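Local coordinates for protein BT_4661 (Bacteroides thetaiotaomicron, PDB 4AK1) that probably binds heparin and heparan sulfate at the cell surface as a SusE-like glycan-binding protein of a heparin utilisation locus, at residues E329-I334 with N407-E412; I334-Y339 with N357-E362; D351-E356 with D383-I388; Y365-L370 with V401-T406; G397-Q402 with L418-N423. All blocks are in the same frame, centred on the assembly; numbering follows the deposited sequence.

Interaction 1. Residues E329-I334 with N407-E412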
# COMPACT_ATOMS: atom_id res chain seq x y z
N GLU A 329 38.41 -54.13 5.81
CA GLU A 329 38.16 -54.04 7.25
C GLU A 329 36.81 -53.38 7.51
O GLU A 329 36.42 -52.45 6.81
CB GLU A 329 39.25 -53.17 7.87
CG GLU A 329 39.59 -53.46 9.32
CD GLU A 329 40.82 -52.67 9.76
OE1 GLU A 329 40.84 -51.43 9.57
OE2 GLU A 329 41.77 -53.28 10.27
N PHE A 330 36.11 -53.87 8.53
CA PHE A 330 34.85 -53.31 8.97
C PHE A 330 34.96 -51.80 9.23
O PHE A 330 35.88 -51.34 9.91
CB PHE A 330 34.37 -54.06 10.22
CG PHE A 330 33.08 -53.55 10.79
CD1 PHE A 330 31.86 -53.89 10.22
CD2 PHE A 330 33.09 -52.72 11.91
CE1 PHE A 330 30.68 -53.41 10.75
CE2 PHE A 330 31.90 -52.25 12.46
CZ PHE A 330 30.70 -52.60 11.87
N ILE A 331 34.04 -51.04 8.64
CA ILE A 331 33.88 -49.61 8.89
C ILE A 331 32.75 -49.45 9.90
O ILE A 331 31.62 -49.86 9.65
CB ILE A 331 33.55 -48.82 7.59
CG1 ILE A 331 34.76 -48.77 6.64
CG2 ILE A 331 33.03 -47.41 7.89
CD1 ILE A 331 35.88 -47.82 7.05
N GLU A 332 33.06 -48.85 11.05
CA GLU A 332 32.04 -48.66 12.08
C GLU A 332 31.04 -47.60 11.60
O GLU A 332 31.46 -46.52 11.18
CB GLU A 332 32.71 -48.27 13.40
CG GLU A 332 31.81 -48.28 14.62
CD GLU A 332 31.60 -49.67 15.19
OE1 GLU A 332 32.57 -50.32 15.63
OE2 GLU A 332 30.44 -50.11 15.21
N PRO A 333 29.73 -47.92 11.62
CA PRO A 333 28.70 -46.92 11.29
C PRO A 333 28.68 -45.79 12.31
O PRO A 333 29.07 -46.00 13.47
CB PRO A 333 27.39 -47.71 11.39
CG PRO A 333 27.78 -49.14 11.22
CD PRO A 333 29.15 -49.25 11.83
N ILE A 334 28.19 -44.62 11.90
CA ILE A 334 28.05 -43.46 12.78
C ILE A 334 26.99 -43.71 13.84
O ILE A 334 25.89 -44.17 13.53
CB ILE A 334 27.70 -42.19 11.97
CG1 ILE A 334 28.82 -41.93 10.95
CG2 ILE A 334 27.48 -41.00 12.91
CD1 ILE A 334 28.44 -41.03 9.78
N ASN A 407 30.00 -41.49 6.25
CA ASN A 407 30.99 -42.45 5.83
C ASN A 407 30.34 -43.43 4.85
O ASN A 407 29.20 -43.21 4.43
CB ASN A 407 31.69 -43.14 7.03
CG ASN A 407 30.77 -44.02 7.88
OD1 ASN A 407 29.63 -44.32 7.52
ND2 ASN A 407 31.30 -44.48 9.01
N THR A 408 31.04 -44.50 4.49
CA THR A 408 30.55 -45.45 3.49
C THR A 408 29.31 -46.23 3.96
O THR A 408 28.62 -46.85 3.15
CB THR A 408 31.64 -46.46 3.06
OG1 THR A 408 32.18 -47.09 4.22
CG2 THR A 408 32.78 -45.76 2.33
N LYS A 409 29.05 -46.21 5.26
CA LYS A 409 27.89 -46.91 5.83
C LYS A 409 26.63 -46.03 5.85
O LYS A 409 25.53 -46.54 6.08
CB LYS A 409 28.19 -47.45 7.24
CG LYS A 409 29.25 -48.55 7.29
CD LYS A 409 28.73 -49.86 6.73
CE LYS A 409 29.83 -50.92 6.70
NZ LYS A 409 30.04 -51.56 8.03
N GLY A 410 26.79 -44.74 5.59
CA GLY A 410 25.65 -43.82 5.52
C GLY A 410 25.91 -42.45 6.12
O GLY A 410 27.06 -42.07 6.39
N SER A 411 24.83 -41.68 6.30
CA SER A 411 24.88 -40.32 6.83
C SER A 411 24.01 -40.15 8.06
O SER A 411 23.01 -40.85 8.24
CB SER A 411 24.47 -39.29 5.77
OG SER A 411 25.53 -39.04 4.87
N GLU A 412 24.39 -39.21 8.91
CA GLU A 412 23.63 -38.87 10.10
C GLU A 412 23.80 -37.37 10.37
O GLU A 412 24.92 -36.85 10.33
CB GLU A 412 24.08 -39.72 11.28
CG GLU A 412 23.36 -39.44 12.60
CD GLU A 412 22.17 -40.35 12.87
OE1 GLU A 412 21.79 -41.16 11.99
OE2 GLU A 412 21.61 -40.26 13.99
O HOH W 1 27.33 -44.47 9.13

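Interaction 2. Residues I334-Y339 with N357-E362. With NA (sodium ion), chain B.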
# COMPACT_ATOMS: atom_id res chain seq x y z
N ILE A 334 28.19 -44.62 11.90
CA ILE A 334 28.05 -43.46 12.78
C ILE A 334 26.99 -43.71 13.84
O ILE A 334 25.89 -44.17 13.53
CB ILE A 334 27.70 -42.19 11.97
CG1 ILE A 334 28.82 -41.93 10.95
CG2 ILE A 334 27.48 -41.00 12.91
CD1 ILE A 334 28.44 -41.03 9.78
N ALA A 335 27.33 -43.43 15.10
CA ALA A 335 26.41 -43.60 16.22
C ALA A 335 26.77 -42.60 17.31
O ALA A 335 27.91 -42.12 17.37
CB ALA A 335 26.46 -45.04 16.73
N ASN A 336 25.80 -42.27 18.16
CA ASN A 336 26.00 -41.31 19.26
C ASN A 336 26.56 -39.98 18.76
O ASN A 336 27.38 -39.35 19.44
CB ASN A 336 26.91 -41.92 20.35
CG ASN A 336 26.47 -43.30 20.80
OD1 ASN A 336 27.30 -44.21 21.01
ND2 ASN A 336 25.17 -43.48 20.95
N PHE A 337 26.15 -39.57 17.57
CA PHE A 337 26.64 -38.32 16.99
C PHE A 337 25.74 -37.17 17.45
O PHE A 337 24.56 -37.15 17.14
CB PHE A 337 26.72 -38.39 15.45
CG PHE A 337 27.15 -37.09 14.80
CD1 PHE A 337 28.23 -36.35 15.31
CD2 PHE A 337 26.51 -36.63 13.65
CE1 PHE A 337 28.62 -35.16 14.71
CE2 PHE A 337 26.91 -35.44 13.04
CZ PHE A 337 27.96 -34.70 13.57
N GLY A 338 26.31 -36.24 18.22
CA GLY A 338 25.56 -35.10 18.73
C GLY A 338 26.40 -34.03 19.41
O GLY A 338 27.59 -34.25 19.70
N TYR A 339 25.79 -32.87 19.63
CA TYR A 339 26.43 -31.75 20.32
C TYR A 339 25.46 -31.26 21.38
O TYR A 339 24.25 -31.32 21.20
CB TYR A 339 26.71 -30.57 19.38
CG TYR A 339 27.55 -30.90 18.15
CD1 TYR A 339 26.95 -31.43 17.01
CD2 TYR A 339 28.93 -30.70 18.13
CE1 TYR A 339 27.69 -31.75 15.88
CE2 TYR A 339 29.70 -31.01 17.01
CZ TYR A 339 29.07 -31.53 15.88
OH TYR A 339 29.77 -31.86 14.74
N ASN A 357 31.09 -40.06 23.22
CA ASN A 357 30.68 -41.43 22.89
C ASN A 357 30.55 -41.72 21.39
O ASN A 357 30.15 -42.82 21.02
CB ASN A 357 29.39 -41.81 23.63
CG ASN A 357 29.55 -41.79 25.14
OD1 ASN A 357 28.84 -41.06 25.85
ND2 ASN A 357 30.48 -42.57 25.64
N PHE A 358 30.87 -40.73 20.55
CA PHE A 358 30.83 -40.88 19.08
C PHE A 358 31.47 -42.20 18.63
O PHE A 358 32.55 -42.56 19.10
CB PHE A 358 31.55 -39.72 18.39
CG PHE A 358 31.54 -39.79 16.88
CD1 PHE A 358 32.54 -40.47 16.19
CD2 PHE A 358 30.54 -39.16 16.15
CE1 PHE A 358 32.54 -40.53 14.80
CE2 PHE A 358 30.53 -39.21 14.76
CZ PHE A 358 31.53 -39.89 14.09
N LYS A 359 30.78 -42.90 17.74
CA LYS A 359 31.35 -44.05 17.04
C LYS A 359 31.21 -43.76 15.54
O LYS A 359 30.30 -43.02 15.13
CB LYS A 359 30.59 -45.34 17.39
CG LYS A 359 30.69 -45.74 18.85
CD LYS A 359 29.92 -47.03 19.10
CE LYS A 359 29.82 -47.30 20.60
NZ LYS A 359 28.74 -48.28 20.90
N GLY A 360 32.12 -44.32 14.74
CA GLY A 360 32.12 -44.13 13.29
C GLY A 360 33.51 -43.98 12.69
O GLY A 360 34.25 -43.09 13.09
N ASP A 361 33.84 -44.83 11.72
CA ASP A 361 35.16 -44.78 11.05
C ASP A 361 35.15 -43.96 9.76
O ASP A 361 34.13 -43.90 9.06
CB ASP A 361 35.67 -46.19 10.75
CG ASP A 361 35.92 -47.01 12.01
OD1 ASP A 361 36.38 -46.42 13.01
OD2 ASP A 361 35.67 -48.23 12.01
N GLU A 362 36.29 -43.32 9.46
CA GLU A 362 36.54 -42.62 8.19
C GLU A 362 35.40 -41.65 7.82
O GLU A 362 34.81 -41.72 6.74
CB GLU A 362 36.86 -43.64 7.07
CG GLU A 362 38.14 -44.44 7.38
CD GLU A 362 38.58 -45.43 6.30
OE1 GLU A 362 38.32 -45.19 5.10
OE2 GLU A 362 39.21 -46.45 6.65
NA NA B . 22.48 -32.64 21.15
O HOH W 2 22.94 -32.95 18.83
O HOH W 3 21.30 -30.55 20.94
O HOH W 4 20.14 -33.72 20.58
O HOH W 5 21.97 -32.74 22.90

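Interaction 3. Residues D351-E356 with D383-I388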
# COMPACT_ATOMS: atom_id res chain seq x y z
N ASP A 351 34.60 -23.53 22.17
CA ASP A 351 34.84 -24.83 21.57
C ASP A 351 33.55 -25.63 21.67
O ASP A 351 33.03 -25.83 22.78
CB ASP A 351 35.94 -25.59 22.31
CG ASP A 351 37.31 -25.01 22.09
OD1 ASP A 351 37.57 -24.43 21.01
OD2 ASP A 351 38.13 -25.14 23.02
N ILE A 352 33.02 -26.08 20.54
CA ILE A 352 31.80 -26.87 20.51
C ILE A 352 32.17 -28.28 20.09
O ILE A 352 32.35 -28.57 18.90
CB ILE A 352 30.73 -26.24 19.59
CG1 ILE A 352 30.40 -24.81 20.06
CG2 ILE A 352 29.47 -27.10 19.55
CD1 ILE A 352 29.58 -23.98 19.09
N ASN A 353 32.37 -29.16 21.07
CA ASN A 353 32.85 -30.50 20.79
C ASN A 353 31.71 -31.50 20.69
O ASN A 353 30.73 -31.40 21.45
CB ASN A 353 33.86 -30.96 21.84
CG ASN A 353 35.10 -30.08 21.86
OD1 ASN A 353 35.67 -29.76 20.80
ND2 ASN A 353 35.53 -29.66 23.05
N LYS A 354 31.82 -32.43 19.76
CA LYS A 354 30.83 -33.49 19.68
C LYS A 354 30.95 -34.39 20.91
O LYS A 354 32.02 -34.49 21.52
CB LYS A 354 30.99 -34.31 18.40
CG LYS A 354 32.21 -35.20 18.36
CD LYS A 354 32.32 -35.94 17.04
CE LYS A 354 33.63 -36.69 17.01
NZ LYS A 354 33.76 -37.42 15.73
N ASN A 355 29.85 -35.05 21.25
CA ASN A 355 29.83 -35.94 22.41
C ASN A 355 30.90 -37.03 22.30
O ASN A 355 31.11 -37.61 21.22
CB ASN A 355 28.44 -36.56 22.57
CG ASN A 355 28.31 -37.39 23.84
OD1 ASN A 355 28.66 -38.58 23.86
ND2 ASN A 355 27.84 -36.77 24.90
N GLU A 356 31.56 -37.31 23.43
CA GLU A 356 32.70 -38.22 23.51
C GLU A 356 32.38 -39.69 23.19
O GLU A 356 33.29 -40.48 22.97
CB GLU A 356 33.36 -38.12 24.90
CG GLU A 356 32.50 -38.67 26.04
CD GLU A 356 33.15 -38.60 27.42
OE1 GLU A 356 34.27 -38.08 27.55
OE2 GLU A 356 32.53 -39.07 28.40
N ASP A 383 37.68 -33.68 12.71
CA ASP A 383 37.04 -34.58 13.68
C ASP A 383 35.58 -34.22 13.93
O ASP A 383 34.90 -34.90 14.69
CB ASP A 383 37.81 -34.59 15.01
CG ASP A 383 39.24 -35.06 14.85
OD1 ASP A 383 39.43 -36.25 14.52
OD2 ASP A 383 40.17 -34.24 15.05
N GLY A 384 35.10 -33.16 13.30
CA GLY A 384 33.70 -32.77 13.46
C GLY A 384 33.45 -31.84 14.64
O GLY A 384 32.31 -31.55 14.95
N ASN A 385 34.52 -31.41 15.32
CA ASN A 385 34.38 -30.41 16.38
C ASN A 385 34.37 -29.00 15.79
O ASN A 385 34.95 -28.78 14.73
CB ASN A 385 35.51 -30.56 17.41
CG ASN A 385 35.53 -31.93 18.05
OD1 ASN A 385 34.51 -32.40 18.55
ND2 ASN A 385 36.69 -32.60 18.02
N ILE A 386 33.70 -28.06 16.47
CA ILE A 386 33.50 -26.72 15.93
C ILE A 386 34.25 -25.72 16.79
O ILE A 386 34.20 -25.80 18.02
CB ILE A 386 31.98 -26.36 15.88
CG1 ILE A 386 31.24 -27.31 14.92
CG2 ILE A 386 31.76 -24.91 15.50
CD1 ILE A 386 29.74 -27.40 15.15
N ALA A 387 34.96 -24.79 16.14
CA ALA A 387 35.61 -23.68 16.86
C ALA A 387 34.97 -22.35 16.51
O ALA A 387 34.67 -22.08 15.34
CB ALA A 387 37.10 -23.65 16.56
N ILE A 388 34.72 -21.54 17.54
CA ILE A 388 34.36 -20.14 17.39
C ILE A 388 35.48 -19.34 18.07
O ILE A 388 35.85 -19.65 19.20
CB ILE A 388 32.98 -19.85 18.05
CG1 ILE A 388 31.86 -20.56 17.26
CG2 ILE A 388 32.68 -18.34 18.10
CD1 ILE A 388 30.49 -20.56 17.92
O HOH W 6 37.62 -22.00 19.53
O HOH W 7 36.41 -27.28 18.95

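Interaction 4. Residues Y365-L370 with V401-T406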
# COMPACT_ATOMS: atom_id res chain seq x y z
N TYR A 365 32.58 -34.46 7.56
CA TYR A 365 31.55 -33.58 8.13
C TYR A 365 31.29 -32.35 7.27
O TYR A 365 32.22 -31.80 6.68
CB TYR A 365 31.94 -33.13 9.56
CG TYR A 365 32.32 -34.27 10.49
CD1 TYR A 365 33.64 -34.76 10.54
CD2 TYR A 365 31.38 -34.87 11.30
CE1 TYR A 365 33.98 -35.80 11.39
CE2 TYR A 365 31.71 -35.93 12.14
CZ TYR A 365 33.01 -36.38 12.19
OH TYR A 365 33.33 -37.43 13.03
N GLU A 366 30.04 -31.90 7.21
CA GLU A 366 29.72 -30.59 6.63
C GLU A 366 28.52 -29.96 7.33
O GLU A 366 27.68 -30.69 7.87
CB GLU A 366 29.45 -30.73 5.12
CG GLU A 366 28.19 -31.50 4.76
CD GLU A 366 28.10 -31.82 3.27
OE1 GLU A 366 28.84 -32.71 2.81
OE2 GLU A 366 27.27 -31.21 2.56
N PHE A 367 28.44 -28.62 7.34
CA PHE A 367 27.24 -27.91 7.79
C PHE A 367 26.08 -28.11 6.82
O PHE A 367 26.29 -28.18 5.61
CB PHE A 367 27.50 -26.41 7.96
CG PHE A 367 28.41 -26.07 9.12
CD1 PHE A 367 28.05 -26.40 10.43
CD2 PHE A 367 29.63 -25.43 8.89
CE1 PHE A 367 28.90 -26.10 11.49
CE2 PHE A 367 30.48 -25.12 9.94
CZ PHE A 367 30.11 -25.46 11.25
N VAL A 368 24.87 -28.18 7.37
CA VAL A 368 23.65 -28.24 6.57
C VAL A 368 22.89 -26.95 6.82
O VAL A 368 22.50 -26.67 7.97
CB VAL A 368 22.73 -29.42 6.97
CG1 VAL A 368 21.48 -29.47 6.09
CG2 VAL A 368 23.46 -30.75 6.89
N ASN A 369 22.69 -26.15 5.76
CA ASN A 369 21.91 -24.91 5.87
C ASN A 369 22.33 -24.01 7.05
O ASN A 369 21.48 -23.56 7.83
CB ASN A 369 20.41 -25.24 5.94
CG ASN A 369 19.91 -25.90 4.66
OD1 ASN A 369 20.32 -25.50 3.56
ND2 ASN A 369 19.04 -26.89 4.79
N LEU A 370 23.63 -23.76 7.16
CA LEU A 370 24.14 -22.88 8.21
C LEU A 370 23.49 -21.48 8.08
O LEU A 370 23.44 -20.91 6.98
CB LEU A 370 25.67 -22.79 8.16
CG LEU A 370 26.39 -22.10 9.33
CD1 LEU A 370 26.30 -22.94 10.60
CD2 LEU A 370 27.84 -21.83 8.96
N VAL A 401 21.91 -24.94 14.52
CA VAL A 401 23.06 -25.38 13.72
C VAL A 401 22.92 -26.87 13.41
O VAL A 401 22.63 -27.66 14.30
CB VAL A 401 24.39 -25.12 14.46
CG1 VAL A 401 25.60 -25.51 13.59
CG2 VAL A 401 24.50 -23.67 14.89
N GLN A 402 23.16 -27.26 12.15
CA GLN A 402 23.13 -28.68 11.79
C GLN A 402 24.41 -29.12 11.14
O GLN A 402 24.96 -28.40 10.30
CB GLN A 402 22.03 -28.96 10.78
CG GLN A 402 20.63 -28.87 11.31
CD GLN A 402 19.67 -29.29 10.23
OE1 GLN A 402 19.43 -28.53 9.30
NE2 GLN A 402 19.18 -30.52 10.31
N VAL A 403 24.86 -30.32 11.52
CA VAL A 403 26.08 -30.90 10.97
C VAL A 403 25.77 -32.28 10.44
O VAL A 403 25.14 -33.10 11.14
CB VAL A 403 27.20 -31.00 12.04
CG1 VAL A 403 28.45 -31.65 11.44
CG2 VAL A 403 27.56 -29.62 12.59
N MET A 404 26.19 -32.54 9.21
CA MET A 404 26.05 -33.88 8.66
C MET A 404 27.37 -34.63 8.69
O MET A 404 28.38 -34.11 8.22
CB MET A 404 25.53 -33.84 7.22
CG MET A 404 25.29 -35.24 6.65
SD MET A 404 24.40 -35.19 5.09
CE MET A 404 25.46 -34.15 4.11
N ALA A 405 27.34 -35.83 9.25
CA ALA A 405 28.46 -36.78 9.22
C ALA A 405 28.18 -37.88 8.23
O ALA A 405 27.07 -38.41 8.19
CB ALA A 405 28.69 -37.39 10.60
N THR A 406 29.20 -38.27 7.46
CA THR A 406 29.03 -39.28 6.40
C THR A 406 30.25 -40.19 6.33
O THR A 406 31.38 -39.71 6.33
CB THR A 406 28.87 -38.60 5.02
OG1 THR A 406 27.68 -37.81 5.03
CG2 THR A 406 28.79 -39.63 3.87
O HOH W 8 23.69 -25.47 10.14
O HOH W 9 17.98 -27.78 7.23

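Interaction 5. Residues G397-Q402 with L418-N423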
# COMPACT_ATOMS: atom_id res chain seq x y z
N GLY A 397 21.63 -13.43 19.57
CA GLY A 397 20.48 -14.11 19.01
C GLY A 397 20.57 -15.60 19.26
O GLY A 397 21.51 -16.08 19.89
N GLN A 398 19.58 -16.32 18.77
CA GLN A 398 19.54 -17.76 18.95
C GLN A 398 19.56 -18.43 17.57
O GLN A 398 18.86 -17.99 16.64
CB GLN A 398 18.30 -18.16 19.74
CG GLN A 398 18.27 -19.64 20.09
CD GLN A 398 17.24 -20.01 21.14
OE1 GLN A 398 16.04 -20.15 20.82
NE2 GLN A 398 17.69 -20.20 22.38
N TYR A 399 20.35 -19.48 17.44
CA TYR A 399 20.62 -20.07 16.14
C TYR A 399 20.48 -21.57 16.21
O TYR A 399 20.89 -22.18 17.20
CB TYR A 399 22.04 -19.73 15.68
CG TYR A 399 22.32 -18.24 15.61
CD1 TYR A 399 21.99 -17.50 14.47
CD2 TYR A 399 22.90 -17.58 16.70
CE1 TYR A 399 22.25 -16.13 14.41
CE2 TYR A 399 23.15 -16.22 16.66
CZ TYR A 399 22.83 -15.50 15.51
OH TYR A 399 23.07 -14.15 15.49
N THR A 400 19.93 -22.15 15.15
CA THR A 400 19.91 -23.60 15.00
C THR A 400 21.05 -24.03 14.06
O THR A 400 21.16 -23.52 12.95
CB THR A 400 18.56 -24.05 14.43
OG1 THR A 400 17.52 -23.52 15.25
CG2 THR A 400 18.44 -25.58 14.39
N VAL A 401 21.91 -24.94 14.52
CA VAL A 401 23.06 -25.38 13.72
C VAL A 401 22.92 -26.87 13.41
O VAL A 401 22.63 -27.66 14.30
CB VAL A 401 24.39 -25.12 14.46
CG1 VAL A 401 25.60 -25.51 13.59
CG2 VAL A 401 24.50 -23.67 14.89
N GLN A 402 23.16 -27.26 12.15
CA GLN A 402 23.13 -28.68 11.79
C GLN A 402 24.41 -29.12 11.14
O GLN A 402 24.96 -28.40 10.30
CB GLN A 402 22.03 -28.96 10.78
CG GLN A 402 20.63 -28.87 11.31
CD GLN A 402 19.67 -29.29 10.23
OE1 GLN A 402 19.43 -28.53 9.30
NE2 GLN A 402 19.18 -30.52 10.31
N LEU A 418 22.54 -22.73 19.40
CA LEU A 418 23.58 -21.80 19.85
C LEU A 418 22.92 -20.46 20.21
O LEU A 418 22.26 -19.85 19.37
CB LEU A 418 24.62 -21.59 18.72
CG LEU A 418 25.60 -20.42 18.92
CD1 LEU A 418 26.54 -20.74 20.08
CD2 LEU A 418 26.38 -20.12 17.64
N THR A 419 23.09 -20.02 21.45
CA THR A 419 22.44 -18.78 21.91
C THR A 419 23.53 -17.82 22.35
O THR A 419 24.33 -18.16 23.23
CB THR A 419 21.43 -19.05 23.06
OG1 THR A 419 20.48 -20.03 22.62
CG2 THR A 419 20.68 -17.79 23.46
N ILE A 420 23.57 -16.64 21.72
CA ILE A 420 24.56 -15.61 22.07
C ILE A 420 23.84 -14.45 22.74
O ILE A 420 22.88 -13.91 22.18
CB ILE A 420 25.32 -15.08 20.82
CG1 ILE A 420 26.03 -16.21 20.07
CG2 ILE A 420 26.29 -13.94 21.21
CD1 ILE A 420 27.08 -16.98 20.87
N THR A 421 24.28 -14.08 23.94
CA THR A 421 23.70 -12.95 24.65
C THR A 421 24.76 -11.85 24.85
O THR A 421 25.93 -12.03 24.48
CB THR A 421 23.11 -13.35 26.01
OG1 THR A 421 24.15 -13.91 26.83
CG2 THR A 421 21.95 -14.36 25.87
N ALA A 422 24.34 -10.71 25.40
CA ALA A 422 25.21 -9.53 25.48
C ALA A 422 26.44 -9.80 26.37
O ALA A 422 26.31 -10.40 27.44
CB ALA A 422 24.42 -8.34 26.01
N ASN A 423 27.62 -9.40 25.90
CA ASN A 423 28.83 -9.37 26.73
C ASN A 423 28.90 -8.00 27.37
O ASN A 423 28.85 -7.01 26.67
CB ASN A 423 30.07 -9.62 25.84
CG ASN A 423 31.37 -9.74 26.62
OD1 ASN A 423 31.52 -9.19 27.70
ND2 ASN A 423 32.32 -10.48 26.06

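Interaction 1. Residues E329-I334 with N407-E412
Phe330 and Lys409 meet at about a right angle, the ammonium NZ lying 3.4 Å from ring carbon CE1, obliquely to the ring. Next along the chain, Ile331 carries the shortest polar bond across the two segments: its carbonyl O accepts from Lys409 NZ at 2.8 Å, with the donor in the carbonyl plane and a C=O...N angle of 146°. Two bends in the lysine chain, at chi2 (-72°) and chi4 (80°), curl the amine back onto this carbonyl. NZ also forms a salt bridge with Glu240, so a carboxylate and a carbonyl hold the charge together. Ile331 CG2 packs 3.6 Å from Asn407 ND2 and also reaches Thr408 OG1. Glu332 O receives a weak bond from Asn407 ND2 at 3.0 Å; the main acceptor of that amide N is Asp361 O. Pro333 lies alongside the start of the lysine chain, CG to CG 4.2 Å. At Ile334 the backbone N donates to a water that in turn donates to Asn407 OD1, while CD1 touches Gly410 O and CG2 meets Glu412 CB at 4.0 Å. Asn407 OD1 also accepts from Lys409 N, an Asx turn inside the type I turn Asn407-Gly410. This turn is the tight tip of the hairpin joining strand 397-407 to strand 410-421, and the 329-334 loop, which leads from strand 324-328 towards strand 342-345, packs against it.

Interaction 2. Residues I334-Y339 with N357-E362
Phe358 sends its ring back over the 334-339 loop, where Phe337 and Ile334 receive it. Its CB leaves the backbone pointing away from that loop, but CG stands anti to the backbone N (chi1 -179°), and this returns the ring to the contact. Along one side of the ring, CD2 lies 3.7 Å from Phe337 CD1 and also touches Phe337 CB. CE2, one atom further, meets the same CD1 at 3.7 Å and Ile334 CG2 at 4.0 Å. The two phenylalanines lie side by side, pointing the same way, with planes 87° apart; Phe337 CD1 sits at the edge of the Phe358 ring, near its plane. At the tip, CZ packs against the hydroxyl of Tyr365, and Lys354 makes a cation-pi contact with the ring. The backbones behind these rings are joined by a single antiparallel bridge, a hydrogen-bonded pair of Ala335 and Lys359 linking the loops that precede strands 342-345 and 364-367 of a beta-sandwich. Lys359 N donates to Ala335 O almost straight (173° at the hydrogen), and Ala335 N returns a bond to Lys359 O, each 3.0 Å long. Ile334 CA adds a CA-H...O contact of 3.3 Å to Lys359 O. Gly360 comes next, its CA 4.2 Å from Ile334 CA. Beyond the bridge, Tyr339 O binds a sodium ion at 2.2 Å, and a water on that ion accepts from Tyr339 N.

Interaction 3. Residues D351-E356 with D383-I388
Ile386 O is held by two donors: Ile352 N at 2.8 Å, and a water, also at 2.8 Å, that bridges to Asn353 OD1. The return bond from Ile386 N to Ile352 O completes a hydrogen-bonded antiparallel pair. On the face carrying these two isoleucines, Ile352 CB and Ile386 CB are 3.9 Å apart. Ile352 CD1 reaches along to Ile388 CD1 at 3.7 Å, these two side chains crossing at a slant. Asp351 and Ala387 form the neighbouring non-hydrogen-bonded pair, with their side chains on the other face. Strands 350-352 and 386-388 are the edge and centre of a three-stranded antiparallel sheet, one layer of a beta-sandwich; Ile352 and Ile386 point inward and touch Phe416 of the opposing sheet. Past the end of strand 350-352, a side chain takes over from the backbone. Asn385 OD1 accepts from Lys354 N at 2.9 Å, with the donor in the amide plane and a C=O...N angle of 158°. Asn353 lies across the same amide, the two amide planes 83° apart, and its OD1 comes within 3.5 Å of Asn385 CB. Lys354 leaves its backbone with CG between N and the carbonyl carbon (chi1 71°) and then runs fully extended, crossing Asn385 at about a right angle, until NZ donates to Asp383 O at 3.0 Å. That amine is also hydrogen-bonded to Tyr365 OH, on the strand that begins the facing sheet's edge.

Interaction 4. Residues Y365-L370 with V401-T406
Glu366 and Met404 form the hydrogen-bonded pair between antiparallel strands 364-367 and 397-407, the first at the edge of the four-stranded layer of a beta-sandwich. Met404 N donates to Glu366 O at 2.7 Å, and Glu366 N answers to Met404 O; a third bond runs from Val368 N to Gln402 O. On the face bearing Glu366 and Met404 the two side chains lie side by side, and the bend at chi3 (57°) lays methyl CE of Met404 against the carboxylate carbon CD of Glu366 at 3.6 Å. Val368 CG2 packs on Met404 CB nearby. On the other face two aromatic rings meet small aliphatic side chains: Tyr365 CE2 touches Ala405 CB at 3.7 Å, and the CD1-CE1 side of the Phe367 ring meets Val403 CG2 at 3.9 Å. Leu370 CD1 covers one face of that ring, offset toward its rim, and touches Val401 CG1. Further out, Leu380 and Ile386 of the opposing sheet pack on Phe367, and Leu380 also touches Tyr365. Past the last direct backbone bond, one water links Val368 O to Gln402 N, and another accepts from Asn369 ND2 and donates to Gln402 OE1 at 2.6 Å.

Interaction 5. Residues G397-Q402 with L418-N423
Gly397 to Tyr399 pair with Leu418 to Ile420 at the open end of the beta hairpin formed by strands 397-407 and 410-421, the two central strands of their sheet. Four backbone bonds hold it. Gly397 exchanges two with Ile420, and Gly397 N lies 2.9 Å from Ile420 O. Tyr399 exchanges two with Leu418, its N lying 2.7 Å from Leu418 O. Between them Gln398 and Thr419 form a non-hydrogen-bonded pair, accompanied by CA-H...O contacts: Thr419 CA to Gly397 O and Gln398 CA to Leu418 O, both 3.5 Å. On the face bearing this middle pair, the Gln398 chain crosses Thr419 at a slant, with CG 3.4 Å from OG1. Apolar contacts gather on the other face, where Val401 CG2 and Leu418 CB approach to 4.4 Å. Outside the hairpin, Thr419 and Thr421 bond through their backbones to strand 342-345, and Asp43 of the second subunit accepts from Ala422 N. The Tyr399 ring, with its OH tied to Pro395 O, turns its edge to the partner strand: CD2 comes 3.6 Å from Leu418 O, near the ring plane.

How the interactions relate
All five contacts lie in one beta-sandwich domain. Interactions 1, 4 and 5 share its four-stranded sheet: interaction 1 sits at the tip of hairpin 397-407/410-421, interaction 5 at its open end, centres 31 Å apart, and interaction 4 adds edge strand 364-367 and overlaps interaction 5 at Val401 and Gln402. Interaction 3 lies in the opposing three-stranded sheet, its centre 12 Å from that of interaction 4, which it touches where the sheets face each other. Interaction 2, sharing Ile334 with interaction 1, joins the loops before strands 342-345 and 364-367 and meets interaction 3 through Tyr339 OH and Gly384 O. Along the chain, interactions 2, 3 and 4 are nested inside the loop closed by interaction 1.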